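Local coordinates for protein F01G10.3, confirmed by transcript evidence (Caenorhabditis elegans, PDB 3K6J), which probably oxidises (3S)-3-hydroxyacyl-CoA with NAD+ through a Rossmann-type domain and carries a bound zinc ion, at residues A58-G63 against F81-N86; A76-F81 against E220-L225. All blocks are in the same frame, centred on the assembly; numbering follows the deposited sequence.

Interaction 1 of 2, residues A58-G63 against F81-N86; sequences AIIGGG and FLVVRN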
loop_
_atom_site.group_PDB
_atom_site.type_symbol
_atom_site.label_atom_id
_atom_site.label_comp_id
_atom_site.label_asym_id
_atom_site.label_seq_id
_atom_site.Cartn_x
_atom_site.Cartn_y
_atom_site.Cartn_z
ATOM N N ALA A 58 1.903 4.371 -21.810
ATOM C CA ALA A 58 1.484 3.047 -22.187
ATOM C C ALA A 58 1.691 2.112 -21.020
ATOM O O ALA A 58 2.676 2.205 -20.306
ATOM C CB ALA A 58 2.221 2.521 -23.467
ATOM N N ILE A 59 0.713 1.256 -20.809
ATOM C CA ILE A 59 0.743 0.267 -19.758
ATOM C C ILE A 59 0.643 -1.076 -20.490
ATOM O O ILE A 59 -0.338 -1.326 -21.219
ATOM C CB ILE A 59 -0.457 0.407 -18.797
ATOM C CG1 ILE A 59 -0.526 1.814 -18.126
ATOM C CG2 ILE A 59 -0.460 -0.754 -17.794
ATOM C CD1 ILE A 59 0.572 2.106 -17.082
ATOM N N ILE A 60 1.652 -1.926 -20.317
ATOM C CA ILE A 60 1.659 -3.192 -21.031
ATOM C C ILE A 60 1.194 -4.291 -20.107
ATOM O O ILE A 60 1.779 -4.504 -19.025
ATOM C CB ILE A 60 3.049 -3.491 -21.640
ATOM C CG1 ILE A 60 3.534 -2.286 -22.448
ATOM C CG2 ILE A 60 3.003 -4.728 -22.552
ATOM C CD1 ILE A 60 5.013 -2.377 -22.838
ATOM N N GLY A 61 0.114 -4.962 -20.508
ATOM C CA GLY A 61 -0.472 -6.033 -19.698
ATOM C C GLY A 61 -1.832 -5.651 -19.137
ATOM O O GLY A 61 -1.971 -4.592 -18.499
ATOM N N GLY A 62 -2.833 -6.519 -19.347
ATOM C CA GLY A 62 -4.210 -6.250 -18.908
ATOM C C GLY A 62 -4.706 -6.979 -17.661
ATOM O O GLY A 62 -5.922 -7.171 -17.468
ATOM N N GLY A 63 -3.774 -7.406 -16.817
ATOM C CA GLY A 63 -4.098 -7.858 -15.459
ATOM C C GLY A 63 -4.616 -6.739 -14.550
ATOM O O GLY A 63 -4.804 -5.597 -14.967
ATOM N N PHE A 81 -2.389 4.223 -23.526
ATOM C CA PHE A 81 -2.595 2.973 -24.223
ATOM C C PHE A 81 -2.503 1.836 -23.236
ATOM O O PHE A 81 -1.581 1.768 -22.431
ATOM C CB PHE A 81 -1.564 2.797 -25.345
ATOM C CG PHE A 81 -1.606 3.887 -26.370
ATOM C CD1 PHE A 81 -2.446 3.780 -27.482
ATOM C CD2 PHE A 81 -0.825 5.048 -26.210
ATOM C CE1 PHE A 81 -2.497 4.806 -28.426
ATOM C CE2 PHE A 81 -0.861 6.061 -27.154
ATOM C CZ PHE A 81 -1.709 5.949 -28.261
ATOM N N LEU A 82 -3.475 0.945 -23.287
ATOM C CA LEU A 82 -3.406 -0.262 -22.503
ATOM C C LEU A 82 -3.184 -1.411 -23.494
ATOM O O LEU A 82 -4.068 -1.783 -24.259
ATOM C CB LEU A 82 -4.672 -0.403 -21.652
ATOM C CG LEU A 82 -4.796 -1.624 -20.735
ATOM C CD1 LEU A 82 -3.604 -1.768 -19.798
ATOM C CD2 LEU A 82 -6.124 -1.523 -19.980
ATOM N N VAL A 83 -1.964 -1.934 -23.491
ATOM C CA VAL A 83 -1.508 -2.900 -24.496
ATOM C C VAL A 83 -1.644 -4.302 -23.947
ATOM O O VAL A 83 -0.957 -4.678 -23.000
ATOM C CB VAL A 83 -0.052 -2.609 -24.917
ATOM C CG1 VAL A 83 0.428 -3.595 -26.001
ATOM C CG2 VAL A 83 0.098 -1.125 -25.356
ATOM N N VAL A 84 -2.557 -5.066 -24.538
ATOM C CA VAL A 84 -2.962 -6.354 -23.986
ATOM C C VAL A 84 -2.976 -7.461 -25.070
ATOM O O VAL A 84 -3.002 -7.166 -26.241
ATOM C CB VAL A 84 -4.373 -6.229 -23.377
ATOM C CG1 VAL A 84 -4.404 -5.133 -22.289
ATOM C CG2 VAL A 84 -5.416 -5.920 -24.475
ATOM N N ARG A 85 -2.970 -8.729 -24.665
ATOM C CA ARG A 85 -3.094 -9.839 -25.630
ATOM C C ARG A 85 -4.502 -9.943 -26.225
ATOM O O ARG A 85 -4.667 -10.192 -27.419
ATOM C CB ARG A 85 -2.710 -11.180 -25.011
ATOM C CG ARG A 85 -1.387 -11.193 -24.266
ATOM C CD ARG A 85 -1.671 -11.397 -22.819
ATOM N NE ARG A 85 -1.555 -12.792 -22.437
ATOM C CZ ARG A 85 -1.740 -13.237 -21.202
ATOM N NH1 ARG A 85 -2.056 -12.391 -20.230
ATOM N NH2 ARG A 85 -1.598 -14.532 -20.928
ATOM N N ASN A 86 -5.514 -9.746 -25.396
ATOM C CA ASN A 86 -6.881 -9.875 -25.854
ATOM C C ASN A 86 -7.699 -8.617 -25.562
ATOM O O ASN A 86 -8.174 -8.416 -24.449
ATOM C CB ASN A 86 -7.495 -11.128 -25.223
ATOM C CG ASN A 86 -8.854 -11.472 -25.798
ATOM O OD1 ASN A 86 -9.484 -10.668 -26.489
ATOM N ND2 ASN A 86 -9.322 -12.676 -25.495
HETATM O O HOH W 1 -2.514 -8.928 -21.249
#
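Ile59 and Leu82 meet through methyl groups, CG2 of Ile59 lying 3.9 Å from CD1 of Leu82, with the two side chains slanting across each other. Leu82 holds CG anti to its own backbone nitrogen (chi1 -180°), which places it beside the carbonyl carbon, and CD1 reaches across to the carbonyl oxygens of Ile59 and Gly61, 3.5 Å from Gly61 O. Helix 64-75 covers this face: Met69 and Ala70 pack on Ile59, and Ala70 also on Leu82. The other face carries the small Ala58 and the beta-branched Ile60 and Val83, which suit an extended backbone, together with Phe81, whose CB is 4.2 Å from Ala58 CB. Leu128 and Cys131 pack there on both Ala58 and Phe81.

Between the two apolar faces the strands run parallel, at 16° to one another. Ile59 gives its N-H to Phe81 O at 2.9 Å and receives Val83 N on its own carbonyl oxygen. Gly61 N to Val83 O, at 2.7 Å, closes the series where the strand gives way to the loop. Gly61 has a phi of 112°, a conformation that glycine adopts without strain. At Gly62 the bare CA comes within 3.6 Å of Val84 CG1, a closeness that depends on having no side chain there. Farther out, a water accepts the N-H of Gly62 at 3.1 Å and, weakly, that of Arg85.

Gly61 and Gly63 fit the GxGxxG pattern of Rossmann folds, and Gly63 is the N-cap of helix 64-75, consistent with a dinucleotide-binding turn. The chemistry is thus divided: between the two segments the side chains meet by van der Waals packing, whereas the direct hydrogen bonds are all backbone to backbone and fix the register that brings the glycine turn beside Val84.

Interaction 2 of 2, residues A76-F81 against E220-L225; sequences AGIETF and ESIKKL. With PO4 (phosphate ion), chain B.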
loop_
_atom_site.group_PDB
_atom_site.type_symbol
_atom_site.label_atom_id
_atom_site.label_comp_id
_atom_site.label_asym_id
_atom_site.label_seq_id
_atom_site.Cartn_x
_atom_site.Cartn_y
_atom_site.Cartn_z
ATOM N N ALA A 76 -6.623 11.207 -15.147
ATOM C CA ALA A 76 -5.939 12.484 -15.097
ATOM C C ALA A 76 -5.976 13.243 -16.435
ATOM O O ALA A 76 -5.433 14.327 -16.533
ATOM C CB ALA A 76 -4.506 12.277 -14.659
ATOM N N GLY A 77 -6.588 12.662 -17.462
ATOM C CA GLY A 77 -6.604 13.262 -18.803
ATOM C C GLY A 77 -5.361 13.002 -19.640
ATOM O O GLY A 77 -5.063 13.740 -20.588
ATOM N N ILE A 78 -4.607 11.966 -19.294
ATOM C CA ILE A 78 -3.418 11.635 -20.060
ATOM C C ILE A 78 -3.759 10.493 -21.014
ATOM O O ILE A 78 -4.319 9.465 -20.588
ATOM C CB ILE A 78 -2.202 11.281 -19.133
ATOM C CG1 ILE A 78 -1.784 12.516 -18.318
ATOM C CG2 ILE A 78 -1.010 10.737 -19.949
ATOM C CD1 ILE A 78 -1.030 12.197 -17.041
ATOM N N GLU A 79 -3.416 10.676 -22.295
ATOM C CA GLU A 79 -3.601 9.648 -23.302
ATOM C C GLU A 79 -2.858 8.401 -22.881
ATOM O O GLU A 79 -1.628 8.428 -22.742
ATOM C CB GLU A 79 -3.088 10.136 -24.667
ATOM C CG GLU A 79 -3.508 9.230 -25.820
ATOM C CD GLU A 79 -2.640 9.395 -27.062
ATOM O OE1 GLU A 79 -1.381 9.397 -26.935
ATOM O OE2 GLU A 79 -3.228 9.509 -28.172
ATOM N N THR A 80 -3.613 7.328 -22.662
ATOM C CA THR A 80 -3.078 6.083 -22.124
ATOM C C THR A 80 -3.415 4.894 -23.019
ATOM O O THR A 80 -4.588 4.572 -23.232
ATOM C CB THR A 80 -3.635 5.825 -20.666
ATOM O OG1 THR A 80 -3.390 6.976 -19.848
ATOM C CG2 THR A 80 -2.990 4.596 -20.017
ATOM N N PHE A 81 -2.389 4.223 -23.526
ATOM C CA PHE A 81 -2.595 2.973 -24.223
ATOM C C PHE A 81 -2.503 1.836 -23.236
ATOM O O PHE A 81 -1.581 1.768 -22.431
ATOM C CB PHE A 81 -1.564 2.797 -25.345
ATOM C CG PHE A 81 -1.606 3.887 -26.370
ATOM C CD1 PHE A 81 -2.446 3.780 -27.482
ATOM C CD2 PHE A 81 -0.825 5.048 -26.210
ATOM C CE1 PHE A 81 -2.497 4.806 -28.426
ATOM C CE2 PHE A 81 -0.861 6.061 -27.154
ATOM C CZ PHE A 81 -1.709 5.949 -28.261
ATOM N N GLU A 220 2.921 12.699 -9.875
ATOM C CA GLU A 220 2.329 13.899 -9.304
ATOM C C GLU A 220 1.208 14.415 -10.181
ATOM O O GLU A 220 0.158 14.805 -9.674
ATOM C CB GLU A 220 3.364 14.989 -9.016
ATOM C CG GLU A 220 4.306 14.601 -7.890
ATOM C CD GLU A 220 5.619 15.396 -7.889
ATOM O OE1 GLU A 220 5.949 16.087 -8.901
ATOM O OE2 GLU A 220 6.337 15.317 -6.868
ATOM N N SER A 221 1.397 14.357 -11.494
ATOM C CA SER A 221 0.379 14.851 -12.428
ATOM C C SER A 221 -0.891 13.995 -12.356
ATOM O O SER A 221 -1.964 14.441 -12.736
ATOM C CB SER A 221 0.931 14.938 -13.868
ATOM O OG SER A 221 1.041 13.632 -14.459
ATOM N N ILE A 222 -0.781 12.780 -11.840
ATOM C CA ILE A 222 -1.955 11.924 -11.707
ATOM C C ILE A 222 -2.460 11.848 -10.274
ATOM O O ILE A 222 -3.274 10.988 -9.943
ATOM C CB ILE A 222 -1.759 10.511 -12.349
ATOM C CG1 ILE A 222 -0.752 9.666 -11.551
ATOM C CG2 ILE A 222 -1.385 10.667 -13.824
ATOM C CD1 ILE A 222 -0.589 8.217 -12.036
ATOM N N LYS A 223 -1.995 12.789 -9.452
ATOM C CA LYS A 223 -2.420 12.929 -8.067
ATOM C C LYS A 223 -1.992 11.737 -7.207
ATOM O O LYS A 223 -2.661 11.385 -6.236
ATOM C CB LYS A 223 -3.942 13.172 -7.984
ATOM C CG LYS A 223 -4.451 14.231 -8.957
ATOM C CD LYS A 223 -4.402 15.638 -8.341
ATOM C CE LYS A 223 -3.093 16.375 -8.653
ATOM N NZ LYS A 223 -2.999 17.711 -7.933
ATOM N N LYS A 224 -0.885 11.113 -7.575
ATOM C CA LYS A 224 -0.255 10.116 -6.721
ATOM C C LYS A 224 0.895 10.752 -5.950
ATOM O O LYS A 224 1.363 11.842 -6.297
ATOM C CB LYS A 224 0.268 8.947 -7.561
ATOM C CG LYS A 224 -0.834 8.185 -8.275
ATOM C CD LYS A 224 -1.625 7.336 -7.303
ATOM C CE LYS A 224 -2.521 6.392 -8.025
ATOM N NZ LYS A 224 -3.525 5.822 -7.071
ATOM N N LEU A 225 1.363 10.052 -4.925
ATOM C CA LEU A 225 2.441 10.574 -4.091
ATOM C C LEU A 225 3.643 9.613 -4.138
ATOM O O LEU A 225 3.705 8.642 -3.373
ATOM C CB LEU A 225 1.936 10.801 -2.654
ATOM C CG LEU A 225 0.832 11.871 -2.438
ATOM C CD1 LEU A 225 0.147 11.631 -1.130
ATOM C CD2 LEU A 225 1.320 13.314 -2.461
HETATM P P PO4 B . -5.516 8.844 -6.155
HETATM O O1 PO4 B . -5.800 10.330 -6.205
HETATM O O2 PO4 B . -4.040 8.646 -5.924
HETATM O O3 PO4 B . -6.290 8.201 -5.023
HETATM O O4 PO4 B . -5.907 8.207 -7.468
#
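The ammonium group of Lys224, two residues beyond the Ile222 methyl that packs against Ala76 and Ile78, has several acceptors. NZ donates to phosphate O2 at 3.1 Å and weakly to phosphate O4, while the carbonyl oxygens of Ala193 and Ile196 also accept from it. The phosphate probably came from the crystallisation liquor, whereas the two carbonyls belong to the protein itself. A long, flexible lysine suits the task: bent at chi2, its chain carries the ammonium group to these acceptors.

Beside it, two helix ends meet. Gly77 closes helix 64-75 and Lys223 closes helix 209-221, each with positive phi in a Schellman motif; in the second, Lys223 N bonds to Glu220 O at 3.0 Å. Glycine takes up such a turn readily; a non-glycine residue can also adopt it, as Lys223 does, and the exposed position suits its charged side chain.

Ala76 and Ile78 offer methyl groups to the other segment, and no hydrogen bond joins the two segments. Ile222 CG2 sits 3.6 Å from both Ala76 CB and Ile78 CD1, the two isoleucine chains crossing at about a right angle. With CG1 of Ile222 placed between its N and carbonyl carbon (chi1 69°), CG2 is the branch turned to this pair; Phe73 of helix 64-75 adds to the packing. Small Ala76 lets the backbones approach, with CA atoms 5.3 Å apart at Ala76 and Ile222. Ser221 OG touches Ile78 CD1 at 3.6 Å but spends its polarity on Ala218 O, a turn back into its own helix. Thr80 OG1 likewise stays local, donating to Ile78 O at 2.8 Å from above the carbonyl plane.

In the fold
Strand 79-83 ties the two interactions together: they share Phe81, and their centres lie about 16 Å apart. Along the chain the segments alternate, 58-63, 76-81, 81-86 and then, much later, 220-225. Interaction 1 pairs neighbouring strands of the beta-alpha-beta unit formed by strand 56-60, helix 64-75 and strand 79-83. Interaction 2 instead uses the turn between helix 64-75 and strand 79-83, which meets the end of helix 209-221; that helix leads into edge strand 225-229 of the same sheet. Ile59 CG1 and Thr80 CG2, 4.2 Å apart, connect the two. Interaction 1 thus includes the glycine turn that probably binds the dinucleotide, while interaction 2 joins early and late portions of the domain.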